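Long-range contacts in transcriptional regulator, LacI family (PDB 3H5T), which regulates transcription by binding a palindromic promoter motif, acting as an inositol-dependent activator of the inositol phosphate synthase gene and helping to regulate cell wall biogenesis: residues 113-118 with 140-145; 133-138 with 155-160; 167-172 with 345-350. All blocks are in the same frame, centred on the assembly; numbering follows the deposited sequence.

Interaction 1 (113-118 with 140-145)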
ATOM      1  N   SER A 113      -6.212  14.799 -15.462  1.00 27.44           N
ATOM      2  CA  SER A 113      -5.762  16.189 -15.411  1.00 30.01           C
ATOM      3  C   SER A 113      -6.891  17.187 -15.671  1.00 31.43           C
ATOM      4  O   SER A 113      -6.712  18.391 -15.508  1.00 31.62           O
ATOM      5  CB  SER A 113      -4.656  16.412 -16.440  1.00 28.61           C
ATOM      6  OG  SER A 113      -5.173  16.255 -17.746  1.00 30.23           O
ATOM      7  N   SER A 114      -8.049  16.676 -16.074  1.00 34.05           N
ATOM      8  CA  SER A 114      -9.208  17.507 -16.378  1.00 34.80           C
ATOM      9  C   SER A 114     -10.017  17.878 -15.145  1.00 36.60           C
ATOM     10  O   SER A 114     -10.902  18.736 -15.212  1.00 38.03           O
ATOM     11  CB  SER A 114     -10.121  16.779 -17.365  1.00 34.77           C
ATOM     12  OG  SER A 114     -10.550  15.533 -16.833  1.00 34.76           O
ATOM     13  N   VAL A 115      -9.726  17.228 -14.024  1.00 37.05           N
ATOM     14  CA  VAL A 115     -10.452  17.499 -12.792  1.00 37.06           C
ATOM     15  C   VAL A 115     -10.118  18.879 -12.242  1.00 36.97           C
ATOM     16  O   VAL A 115      -8.955  19.239 -12.105  1.00 37.26           O
ATOM     17  CB  VAL A 115     -10.140  16.442 -11.711  1.00 36.60           C
ATOM     18  CG1 VAL A 115     -10.980  16.697 -10.474  1.00 37.47           C
ATOM     19  CG2 VAL A 115     -10.426  15.061 -12.244  1.00 37.26           C
ATOM     20  N   ASP A 116     -11.155  19.654 -11.951  1.00 38.58           N
ATOM     21  CA  ASP A 116     -10.977  20.989 -11.396  1.00 39.68           C
ATOM     22  C   ASP A 116     -11.553  21.001  -9.987  1.00 39.60           C
ATOM     23  O   ASP A 116     -12.194  20.044  -9.561  1.00 40.17           O
ATOM     24  CB  ASP A 116     -11.675  22.032 -12.262  1.00 40.07           C
ATOM     25  CG  ASP A 116     -13.072  21.623 -12.637  1.00 42.89           C
ATOM     26  OD1 ASP A 116     -13.747  20.993 -11.795  1.00 44.03           O
ATOM     27  OD2 ASP A 116     -13.500  21.940 -13.768  1.00 46.36           O
ATOM     28  N   HIS A 117     -11.337  22.093  -9.271  1.00 39.72           N
ATOM     29  CA  HIS A 117     -11.798  22.200  -7.898  1.00 39.59           C
ATOM     30  C   HIS A 117     -13.292  22.018  -7.661  1.00 38.41           C
ATOM     31  O   HIS A 117     -13.685  21.459  -6.644  1.00 37.75           O
ATOM     32  CB  HIS A 117     -11.290  23.519  -7.319  1.00 40.38           C
ATOM     33  CG  HIS A 117      -9.794  23.607  -7.309  1.00 42.31           C
ATOM     34  ND1 HIS A 117      -9.021  23.030  -6.322  1.00 42.40           N
ATOM     35  CD2 HIS A 117      -8.925  24.122  -8.211  1.00 41.27           C
ATOM     36  CE1 HIS A 117      -7.743  23.187  -6.619  1.00 41.17           C
ATOM     37  NE2 HIS A 117      -7.658  23.845  -7.761  1.00 40.80           N
ATOM     38  N   VAL A 118     -14.136  22.455  -8.588  1.00 38.12           N
ATOM     39  CA  VAL A 118     -15.569  22.280  -8.374  1.00 38.36           C
ATOM     40  C   VAL A 118     -15.941  20.801  -8.426  1.00 37.15           C
ATOM     41  O   VAL A 118     -16.832  20.350  -7.706  1.00 37.78           O
ATOM     42  CB  VAL A 118     -16.418  23.042  -9.417  1.00 40.00           C
ATOM     43  CG1 VAL A 118     -16.182  22.480 -10.805  1.00 40.20           C
ATOM     44  CG2 VAL A 118     -17.891  22.935  -9.046  1.00 40.69           C
ATOM     45  N   GLY A 140      -0.525  18.327  -4.852  1.00 21.31           N
ATOM     46  CA  GLY A 140      -1.231  19.277  -5.693  1.00 20.26           C
ATOM     47  C   GLY A 140      -2.554  18.765  -6.230  1.00 22.72           C
ATOM     48  O   GLY A 140      -3.140  19.376  -7.124  1.00 24.86           O
ATOM     49  N   ASP A 141      -3.022  17.641  -5.696  1.00 22.80           N
ATOM     50  CA  ASP A 141      -4.292  17.064  -6.121  1.00 24.12           C
ATOM     51  C   ASP A 141      -5.436  17.937  -5.583  1.00 24.97           C
ATOM     52  O   ASP A 141      -5.502  18.234  -4.387  1.00 25.60           O
ATOM     53  CB  ASP A 141      -4.420  15.635  -5.589  1.00 24.95           C
ATOM     54  CG  ASP A 141      -5.671  14.934  -6.088  1.00 26.58           C
ATOM     55  OD1 ASP A 141      -5.621  14.274  -7.149  1.00 26.01           O
ATOM     56  OD2 ASP A 141      -6.714  15.054  -5.420  1.00 29.22           O
ATOM     57  N   PRO A 142      -6.357  18.357  -6.462  1.00 24.89           N
ATOM     58  CA  PRO A 142      -7.467  19.199  -6.014  1.00 23.97           C
ATOM     59  C   PRO A 142      -8.356  18.592  -4.931  1.00 24.27           C
ATOM     60  O   PRO A 142      -9.073  19.313  -4.243  1.00 25.47           O
ATOM     61  CB  PRO A 142      -8.215  19.503  -7.308  1.00 23.08           C
ATOM     62  CG  PRO A 142      -7.980  18.280  -8.129  1.00 25.69           C
ATOM     63  CD  PRO A 142      -6.510  17.992  -7.882  1.00 25.97           C
ATOM     64  N   HIS A 143      -8.310  17.273  -4.769  1.00 23.59           N
ATOM     65  CA  HIS A 143      -9.126  16.630  -3.736  1.00 21.91           C
ATOM     66  C   HIS A 143      -8.567  16.962  -2.355  1.00 22.00           C
ATOM     67  O   HIS A 143      -9.318  17.095  -1.386  1.00 22.07           O
ATOM     68  CB  HIS A 143      -9.178  15.116  -3.975  1.00 18.94           C
ATOM     69  CG  HIS A 143      -9.844  14.750  -5.263  1.00 17.94           C
ATOM     70  ND1 HIS A 143     -11.214  14.801  -5.431  1.00 18.12           N
ATOM     71  CD2 HIS A 143      -9.330  14.448  -6.476  1.00 16.07           C
ATOM     72  CE1 HIS A 143     -11.509  14.552  -6.694  1.00 16.13           C
ATOM     73  NE2 HIS A 143     -10.385  14.335  -7.350  1.00 15.78           N
ATOM     74  N   ILE A 144      -7.246  17.105  -2.274  1.00 22.60           N
ATOM     75  CA  ILE A 144      -6.590  17.466  -1.024  1.00 22.36           C
ATOM     76  C   ILE A 144      -7.127  18.831  -0.587  1.00 23.43           C
ATOM     77  O   ILE A 144      -7.524  19.007   0.569  1.00 23.85           O
ATOM     78  CB  ILE A 144      -5.059  17.579  -1.198  1.00 21.82           C
ATOM     79  CG1 ILE A 144      -4.466  16.209  -1.538  1.00 21.75           C
ATOM     80  CG2 ILE A 144      -4.431  18.159   0.065  1.00 20.76           C
ATOM     81  CD1 ILE A 144      -4.634  15.171  -0.457  1.00 22.09           C
ATOM     82  N   ASP A 145      -7.143  19.789  -1.518  1.00 23.44           N
ATOM     83  CA  ASP A 145      -7.637  21.141  -1.232  1.00 22.29           C
ATOM     84  C   ASP A 145      -9.123  21.110  -0.874  1.00 22.21           C
ATOM     85  O   ASP A 145      -9.577  21.856  -0.006  1.00 21.97           O
ATOM     86  CB  ASP A 145      -7.427  22.074  -2.433  1.00 22.67           C
ATOM     87  CG  ASP A 145      -5.969  22.146  -2.884  1.00 25.45           C
ATOM     88  OD1 ASP A 145      -5.076  22.368  -2.037  1.00 25.60           O
ATOM     89  OD2 ASP A 145      -5.714  21.984  -4.095  1.00 27.98           O
TER
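P142 meets both V115 and H117, and its ring carries the packed half of this contact. Through CG it lies 4.1 Å from CG1 of V115, the two side chains crossing at about a right angle. That methyl is anti to the backbone N (chi1 -176°), which also sets it 4.0 Å from NE2 of H143, so one valine branch meets CG of P142 and NE2 of H143. Through CB, P142 makes a CH-pi contact with the imidazole of H117, 4.1 Å from its centroid and off-centre, 30° from the ring normal.

In contrast to the buried P142, H117 is exposed on the solvent side, where its ring meets the carboxylate of D145 without a hydrogen bond. Its CE1 approaches OD2 of D145 at 3.5 Å, with the oxygen at the ring edge. The ring and carboxylate planes are turned 39° apart. ND1 of H117 stays 4.1 Å from the same oxygen, a spacing at which the carboxylate could still favour a protonated imidazole. No hydrogen bond joins the two segments; the contact is held by apolar and CH-pi contacts.

Each segment begins a helix: D116 is the N-cap residue of helix 117-125, and D141 occupies the same position before helix 142-150. Farther in, P142 and H143 pack on A120 and H143 also on L123, so helix 142-150 packs against helix 117-125, while strand 132-135 links them in sequence.

Interaction 2 (133-138 with 155-160)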
ATOM      1  N   VAL A 133      -8.978   9.093   5.327  1.00 18.01           N
ATOM      2  CA  VAL A 133      -7.608   8.612   5.216  1.00 16.98           C
ATOM      3  C   VAL A 133      -7.250   8.847   3.759  1.00 16.08           C
ATOM      4  O   VAL A 133      -7.839   8.230   2.869  1.00 16.02           O
ATOM      5  CB  VAL A 133      -7.508   7.097   5.519  1.00 16.25           C
ATOM      6  CG1 VAL A 133      -6.130   6.587   5.141  1.00 14.59           C
ATOM      7  CG2 VAL A 133      -7.799   6.843   6.996  1.00 15.26           C
ATOM      8  N   ILE A 134      -6.322   9.762   3.503  1.00 15.22           N
ATOM      9  CA  ILE A 134      -5.944  10.033   2.131  1.00 15.71           C
ATOM     10  C   ILE A 134      -4.897   9.020   1.754  1.00 18.12           C
ATOM     11  O   ILE A 134      -3.832   8.945   2.375  1.00 21.52           O
ATOM     12  CB  ILE A 134      -5.416  11.468   1.954  1.00 15.49           C
ATOM     13  CG1 ILE A 134      -6.563  12.457   2.206  1.00 17.15           C
ATOM     14  CG2 ILE A 134      -4.875  11.655   0.551  1.00 11.58           C
ATOM     15  CD1 ILE A 134      -6.174  13.916   2.208  1.00 17.04           C
ATOM     16  N   TYR A 135      -5.207   8.228   0.737  1.00 18.31           N
ATOM     17  CA  TYR A 135      -4.293   7.187   0.311  1.00 19.31           C
ATOM     18  C   TYR A 135      -3.575   7.385  -1.008  1.00 18.90           C
ATOM     19  O   TYR A 135      -4.180   7.325  -2.074  1.00 20.23           O
ATOM     20  CB  TYR A 135      -5.026   5.845   0.276  1.00 18.96           C
ATOM     21  CG  TYR A 135      -4.164   4.700  -0.176  1.00 18.61           C
ATOM     22  CD1 TYR A 135      -2.954   4.415   0.462  1.00 20.09           C
ATOM     23  CD2 TYR A 135      -4.556   3.888  -1.238  1.00 19.69           C
ATOM     24  CE1 TYR A 135      -2.149   3.337   0.049  1.00 19.82           C
ATOM     25  CE2 TYR A 135      -3.763   2.811  -1.663  1.00 20.50           C
ATOM     26  CZ  TYR A 135      -2.566   2.542  -1.015  1.00 19.00           C
ATOM     27  OH  TYR A 135      -1.798   1.482  -1.428  1.00 20.91           O
ATOM     28  N   SER A 136      -2.271   7.613  -0.918  1.00 18.44           N
ATOM     29  CA  SER A 136      -1.424   7.750  -2.092  1.00 16.88           C
ATOM     30  C   SER A 136      -1.967   8.691  -3.157  1.00 16.43           C
ATOM     31  O   SER A 136      -2.251   8.286  -4.279  1.00 15.82           O
ATOM     32  CB  SER A 136      -1.198   6.365  -2.690  1.00 15.58           C
ATOM     33  OG  SER A 136      -0.294   6.420  -3.772  1.00 21.42           O
ATOM     34  N   VAL A 137      -2.090   9.961  -2.809  1.00 16.34           N
ATOM     35  CA  VAL A 137      -2.601  10.943  -3.744  1.00 15.16           C
ATOM     36  C   VAL A 137      -1.475  11.881  -4.167  1.00 16.92           C
ATOM     37  O   VAL A 137      -0.555  12.172  -3.390  1.00 17.55           O
ATOM     38  CB  VAL A 137      -3.762  11.712  -3.094  1.00 14.44           C
ATOM     39  CG1 VAL A 137      -4.148  12.909  -3.931  1.00 14.54           C
ATOM     40  CG2 VAL A 137      -4.950  10.767  -2.936  1.00 13.66           C
ATOM     41  N   ALA A 138      -1.533  12.344  -5.405  1.00 16.16           N
ATOM     42  CA  ALA A 138      -0.497  13.231  -5.919  1.00 17.56           C
ATOM     43  C   ALA A 138      -0.435  14.540  -5.148  1.00 18.89           C
ATOM     44  O   ALA A 138      -1.429  15.005  -4.594  1.00 19.59           O
ATOM     45  CB  ALA A 138      -0.742  13.522  -7.402  1.00 17.04           C
ATOM     46  N   VAL A 155      -5.744  12.242   7.535  1.00 24.66           N
ATOM     47  CA  VAL A 155      -4.411  11.692   7.704  1.00 23.68           C
ATOM     48  C   VAL A 155      -3.980  11.245   6.307  1.00 22.77           C
ATOM     49  O   VAL A 155      -4.792  10.751   5.524  1.00 21.58           O
ATOM     50  CB  VAL A 155      -4.414  10.473   8.646  1.00 24.61           C
ATOM     51  CG1 VAL A 155      -5.344   9.394   8.099  1.00 28.10           C
ATOM     52  CG2 VAL A 155      -3.008   9.914   8.768  1.00 26.40           C
ATOM     53  N   ILE A 156      -2.704  11.423   5.994  1.00 21.78           N
ATOM     54  CA  ILE A 156      -2.194  11.041   4.686  1.00 21.26           C
ATOM     55  C   ILE A 156      -1.262   9.836   4.778  1.00 21.17           C
ATOM     56  O   ILE A 156      -0.422   9.765   5.676  1.00 19.97           O
ATOM     57  CB  ILE A 156      -1.421  12.223   4.044  1.00 21.28           C
ATOM     58  CG1 ILE A 156      -2.395  13.342   3.678  1.00 18.69           C
ATOM     59  CG2 ILE A 156      -0.647  11.751   2.818  1.00 20.62           C
ATOM     60  CD1 ILE A 156      -1.712  14.669   3.428  1.00 16.94           C
ATOM     61  N   ALA A 157      -1.411   8.898   3.841  1.00 20.26           N
ATOM     62  CA  ALA A 157      -0.555   7.713   3.790  1.00 19.84           C
ATOM     63  C   ALA A 157       0.201   7.681   2.465  1.00 21.07           C
ATOM     64  O   ALA A 157      -0.382   7.895   1.396  1.00 22.41           O
ATOM     65  CB  ALA A 157      -1.385   6.447   3.940  1.00 17.28           C
ATOM     66  N   ASP A 158       1.501   7.412   2.546  1.00 21.73           N
ATOM     67  CA  ASP A 158       2.360   7.343   1.371  1.00 21.09           C
ATOM     68  C   ASP A 158       2.649   8.698   0.726  1.00 19.23           C
ATOM     69  O   ASP A 158       3.803   9.055   0.517  1.00 17.61           O
ATOM     70  CB  ASP A 158       1.745   6.388   0.343  1.00 24.66           C
ATOM     71  CG  ASP A 158       2.222   4.956   0.523  1.00 28.57           C
ATOM     72  OD1 ASP A 158       1.580   4.039  -0.039  1.00 31.97           O
ATOM     73  OD2 ASP A 158       3.247   4.748   1.214  1.00 29.89           O
ATOM     74  N   GLN A 159       1.604   9.458   0.427  1.00 18.94           N
ATOM     75  CA  GLN A 159       1.761  10.767  -0.197  1.00 20.34           C
ATOM     76  C   GLN A 159       0.390  11.449  -0.241  1.00 20.72           C
ATOM     77  O   GLN A 159      -0.635  10.778  -0.229  1.00 23.04           O
ATOM     78  CB  GLN A 159       2.303  10.578  -1.616  1.00 20.27           C
ATOM     79  CG  GLN A 159       1.416   9.693  -2.469  1.00 22.68           C
ATOM     80  CD  GLN A 159       2.039   9.332  -3.794  1.00 23.57           C
ATOM     81  OE1 GLN A 159       2.823  10.096  -4.357  1.00 24.75           O
ATOM     82  NE2 GLN A 159       1.676   8.172  -4.318  1.00 22.30           N
ATOM     83  N   PRO A 160       0.347  12.783  -0.327  1.00 20.78           N
ATOM     84  CA  PRO A 160       1.435  13.756  -0.406  1.00 21.60           C
ATOM     85  C   PRO A 160       2.013  14.141   0.954  1.00 21.87           C
ATOM     86  O   PRO A 160       1.293  14.257   1.943  1.00 20.54           O
ATOM     87  CB  PRO A 160       0.768  14.942  -1.080  1.00 21.64           C
ATOM     88  CG  PRO A 160      -0.561  14.947  -0.368  1.00 22.22           C
ATOM     89  CD  PRO A 160      -0.957  13.473  -0.376  1.00 20.44           C
TER
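I134 and I156 lie side by side, pointing the same way from two adjacent parallel strands. From CB outward, I134 first meets its partner: CB is 4.0 Å from CG1 of I156 and 3.7 Å from the carbonyl O of V155. CG1, anti to the carbonyl carbon (chi1 -66°), remains near that oxygen, and CD1 at the tip reaches CG1 of I156 at 4.1 Å. The other branch, CG2, turns to CD of P160, 4.4 Å away. Beyond the segment the side chain packs on I144 and I147 of helix 142-150.

The backbones carry the regular parallel pattern. I134 bonds both ways, through N to V155 O and through O to A157 N, and S136 N continues to A157 O. Past the strands V137 N donates to Q159 O at 3.1 Å from well above the carbonyl plane, 57° out of it; this is the carbonyl of the cis peptide that joins Q159 to P160.

The opposite face holds V133 against V155 and the Y135 ring with CB of A157 at its edge; the Y135 hydroxyl bonds to S88. Strand 132-135, helix 142-150 and strand 154-157 form a beta-alpha-beta unit, its helix packed on the isoleucine face. Among its neighbours, helix 321-336 packs on the valines and strand 70-75 flanks strand 132-135.

Interaction 3 (167-172 with 345-350)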
ATOM      1  N   PRO A 167      -1.540  14.758   9.385  1.00 19.26           N
ATOM      2  CA  PRO A 167      -0.545  13.759   9.790  1.00 20.44           C
ATOM      3  C   PRO A 167      -0.143  12.865   8.622  1.00 20.83           C
ATOM      4  O   PRO A 167      -0.983  12.485   7.810  1.00 22.45           O
ATOM      5  CB  PRO A 167      -1.262  13.013  10.903  1.00 19.55           C
ATOM      6  CG  PRO A 167      -1.919  14.135  11.622  1.00 17.61           C
ATOM      7  CD  PRO A 167      -2.518  14.961  10.468  1.00 21.59           C
ATOM      8  N   PHE A 168       1.141  12.528   8.559  1.00 20.02           N
ATOM      9  CA  PHE A 168       1.703  11.745   7.463  1.00 21.52           C
ATOM     10  C   PHE A 168       2.382  10.441   7.912  1.00 21.59           C
ATOM     11  O   PHE A 168       3.201  10.439   8.833  1.00 23.62           O
ATOM     12  CB  PHE A 168       2.697  12.663   6.718  1.00 23.34           C
ATOM     13  CG  PHE A 168       3.411  12.020   5.549  1.00 23.69           C
ATOM     14  CD1 PHE A 168       2.742  11.740   4.364  1.00 25.32           C
ATOM     15  CD2 PHE A 168       4.773  11.751   5.620  1.00 23.86           C
ATOM     16  CE1 PHE A 168       3.422  11.204   3.269  1.00 26.44           C
ATOM     17  CE2 PHE A 168       5.463  11.219   4.534  1.00 24.49           C
ATOM     18  CZ  PHE A 168       4.787  10.946   3.357  1.00 26.23           C
ATOM     19  N   ILE A 169       2.036   9.340   7.251  1.00 20.50           N
ATOM     20  CA  ILE A 169       2.607   8.025   7.554  1.00 20.02           C
ATOM     21  C   ILE A 169       3.190   7.410   6.282  1.00 20.17           C
ATOM     22  O   ILE A 169       2.466   7.173   5.317  1.00 19.90           O
ATOM     23  CB  ILE A 169       1.539   7.043   8.075  1.00 21.28           C
ATOM     24  CG1 ILE A 169       0.815   7.643   9.277  1.00 22.04           C
ATOM     25  CG2 ILE A 169       2.190   5.702   8.435  1.00 17.96           C
ATOM     26  CD1 ILE A 169      -0.253   6.724   9.851  1.00 21.66           C
ATOM     27  N   ALA A 170       4.490   7.141   6.278  1.00 20.23           N
ATOM     28  CA  ALA A 170       5.129   6.547   5.111  1.00 22.16           C
ATOM     29  C   ALA A 170       6.587   6.189   5.352  1.00 23.89           C
ATOM     30  O   ALA A 170       7.221   6.677   6.292  1.00 26.55           O
ATOM     31  CB  ALA A 170       5.034   7.501   3.923  1.00 23.64           C
ATOM     32  N   PRO A 171       7.133   5.299   4.517  1.00 23.68           N
ATOM     33  CA  PRO A 171       8.537   4.916   4.678  1.00 24.33           C
ATOM     34  C   PRO A 171       9.343   5.943   3.884  1.00 25.75           C
ATOM     35  O   PRO A 171       8.763   6.705   3.113  1.00 26.19           O
ATOM     36  CB  PRO A 171       8.578   3.544   4.031  1.00 25.17           C
ATOM     37  CG  PRO A 171       7.614   3.717   2.882  1.00 20.91           C
ATOM     38  CD  PRO A 171       6.454   4.403   3.565  1.00 21.45           C
ATOM     39  N   ASN A 172      10.656   5.991   4.080  1.00 26.17           N
ATOM     40  CA  ASN A 172      11.481   6.919   3.315  1.00 26.71           C
ATOM     41  C   ASN A 172      11.762   6.158   2.025  1.00 27.20           C
ATOM     42  O   ASN A 172      12.546   5.210   2.007  1.00 25.74           O
ATOM     43  CB  ASN A 172      12.784   7.238   4.059  1.00 28.54           C
ATOM     44  CG  ASN A 172      13.707   8.170   3.269  1.00 29.65           C
ATOM     45  OD1 ASN A 172      14.618   8.778   3.831  1.00 29.61           O
ATOM     46  ND2 ASN A 172      13.481   8.272   1.964  1.00 30.26           N
ATOM     47  N   VAL A 345       5.385  10.199  10.723  1.00 23.38           N
ATOM     48  CA  VAL A 345       5.877   8.902  11.168  1.00 23.21           C
ATOM     49  C   VAL A 345       6.540   8.212   9.984  1.00 24.82           C
ATOM     50  O   VAL A 345       5.972   8.162   8.889  1.00 24.27           O
ATOM     51  CB  VAL A 345       4.737   7.988  11.665  1.00 23.29           C
ATOM     52  CG1 VAL A 345       5.300   6.644  12.066  1.00 22.19           C
ATOM     53  CG2 VAL A 345       4.014   8.630  12.835  1.00 24.22           C
ATOM     54  N   GLU A 346       7.742   7.685  10.200  1.00 25.52           N
ATOM     55  CA  GLU A 346       8.471   6.996   9.148  1.00 27.74           C
ATOM     56  C   GLU A 346       8.374   5.495   9.346  1.00 29.02           C
ATOM     57  O   GLU A 346       8.824   4.976  10.361  1.00 31.06           O
ATOM     58  CB  GLU A 346       9.946   7.394   9.164  1.00 27.48           C
ATOM     59  CG  GLU A 346      10.760   6.788   8.019  1.00 30.26           C
ATOM     60  CD  GLU A 346      12.248   7.075   8.142  1.00 31.89           C
ATOM     61  OE1 GLU A 346      12.606   8.209   8.537  1.00 31.38           O
ATOM     62  OE2 GLU A 346      13.054   6.169   7.836  1.00 31.99           O
ATOM     63  N   LEU A 347       7.779   4.796   8.388  1.00 29.68           N
ATOM     64  CA  LEU A 347       7.675   3.350   8.496  1.00 31.46           C
ATOM     65  C   LEU A 347       8.973   2.727   8.014  1.00 32.46           C
ATOM     66  O   LEU A 347       9.558   3.169   7.021  1.00 33.35           O
ATOM     67  CB  LEU A 347       6.510   2.817   7.661  1.00 32.77           C
ATOM     68  CG  LEU A 347       5.093   3.092   8.172  1.00 35.14           C
ATOM     69  CD1 LEU A 347       4.119   2.255   7.369  1.00 36.38           C
ATOM     70  CD2 LEU A 347       4.975   2.725   9.646  1.00 36.90           C
ATOM     71  N   GLU A 348       9.434   1.707   8.724  1.00 33.08           N
ATOM     72  CA  GLU A 348      10.663   1.038   8.338  1.00 34.37           C
ATOM     73  C   GLU A 348      10.358  -0.059   7.337  1.00 32.80           C
ATOM     74  O   GLU A 348       9.285  -0.659   7.368  1.00 31.77           O
ATOM     75  CB  GLU A 348      11.367   0.443   9.563  1.00 39.55           C
ATOM     76  CG  GLU A 348      12.348  -0.679   9.219  1.00 47.16           C
ATOM     77  CD  GLU A 348      13.367  -0.951  10.316  1.00 51.29           C
ATOM     78  OE1 GLU A 348      14.265  -0.099  10.506  1.00 53.56           O
ATOM     79  OE2 GLU A 348      13.273  -2.011  10.981  1.00 52.99           O
ATOM     80  N   THR A 349      11.303  -0.292   6.434  1.00 31.50           N
ATOM     81  CA  THR A 349      11.180  -1.336   5.428  1.00 30.46           C
ATOM     82  C   THR A 349      12.368  -2.265   5.640  1.00 30.80           C
ATOM     83  O   THR A 349      13.276  -1.951   6.401  1.00 31.42           O
ATOM     84  CB  THR A 349      11.267  -0.768   3.996  1.00 31.29           C
ATOM     85  OG1 THR A 349      12.605  -0.314   3.741  1.00 30.14           O
ATOM     86  CG2 THR A 349      10.292   0.394   3.818  1.00 30.63           C
ATOM     87  N   SER A 350      12.365  -3.410   4.974  1.00 31.86           N
ATOM     88  CA  SER A 350      13.473  -4.347   5.086  1.00 31.91           C
ATOM     89  C   SER A 350      13.655  -5.013   3.734  1.00 32.37           C
ATOM     90  O   SER A 350      12.686  -5.433   3.108  1.00 34.19           O
ATOM     91  CB  SER A 350      13.187  -5.398   6.159  1.00 31.67           C
ATOM     92  OG  SER A 350      12.018  -6.131   5.849  1.00 33.91           O
TER
HETATM   93  O   HOH W   1      11.842   4.039   6.003  1.00 33.07           O
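Backbone hydrogen bonds between F168, A170, V345 and L347 join these two segments as parallel strands. V345 N donates to F168 O, and A170 N returns a nearly straight bond to V345 O (3.2 Å, 168° at the hydrogen). L347 N then reaches A170 O at 2.9 Å, but from above the carbonyl plane, 60° out of it. P171, the next residue, has no N-H to offer.

Apolar contacts gather on the face that carries I169, P171 and L347. CG2 of I169, anti to its backbone N, touches CG of L347 at 3.9 Å. CB of P171 lies 4.2 Å from CB of L347 and 3.6 Å from CG2 of T349, and thus touches both residues. K324 and K327 of helix 321-336 border this face.

The polar contact is bridged by water. One molecule accepts from N172 N at 3.0 Å and donates to L347 O and to OE2 of E346. Through the water the carboxylate of E346 is tied to the backbone N of N172, the N-cap residue of helix 173-176.

Such pairing of strands far apart in sequence is characteristic of the two-subdomain fold of LacI-type regulators and periplasmic binding proteins, in which the chain leaves the first subdomain for the second and later returns to complete the first sheet.

All three contacts belong to the seven-stranded sheet subdomain of the LacI-type effector-binding region. The segments of interactions 1 and 2 alternate along the chain, and the contacts lie about 14 Å apart between centres; I144, from the helix of 140-145, meets I134, V137 and P160. Interaction 3 follows both in sequence and lies about 12 Å, centre to centre, from interaction 2. Strands 154-157 and 168-171 are neighbours in the sheet, with probable hydrogen bonds from I156 N to P167 O and D158 N to I169 O. Interactions 1 and 3 do not touch. The series thus runs from helix layer to sheet interior to returning strand, illustrating how local beta-alpha-beta units and strands returning from late in the chain build a single subdomain.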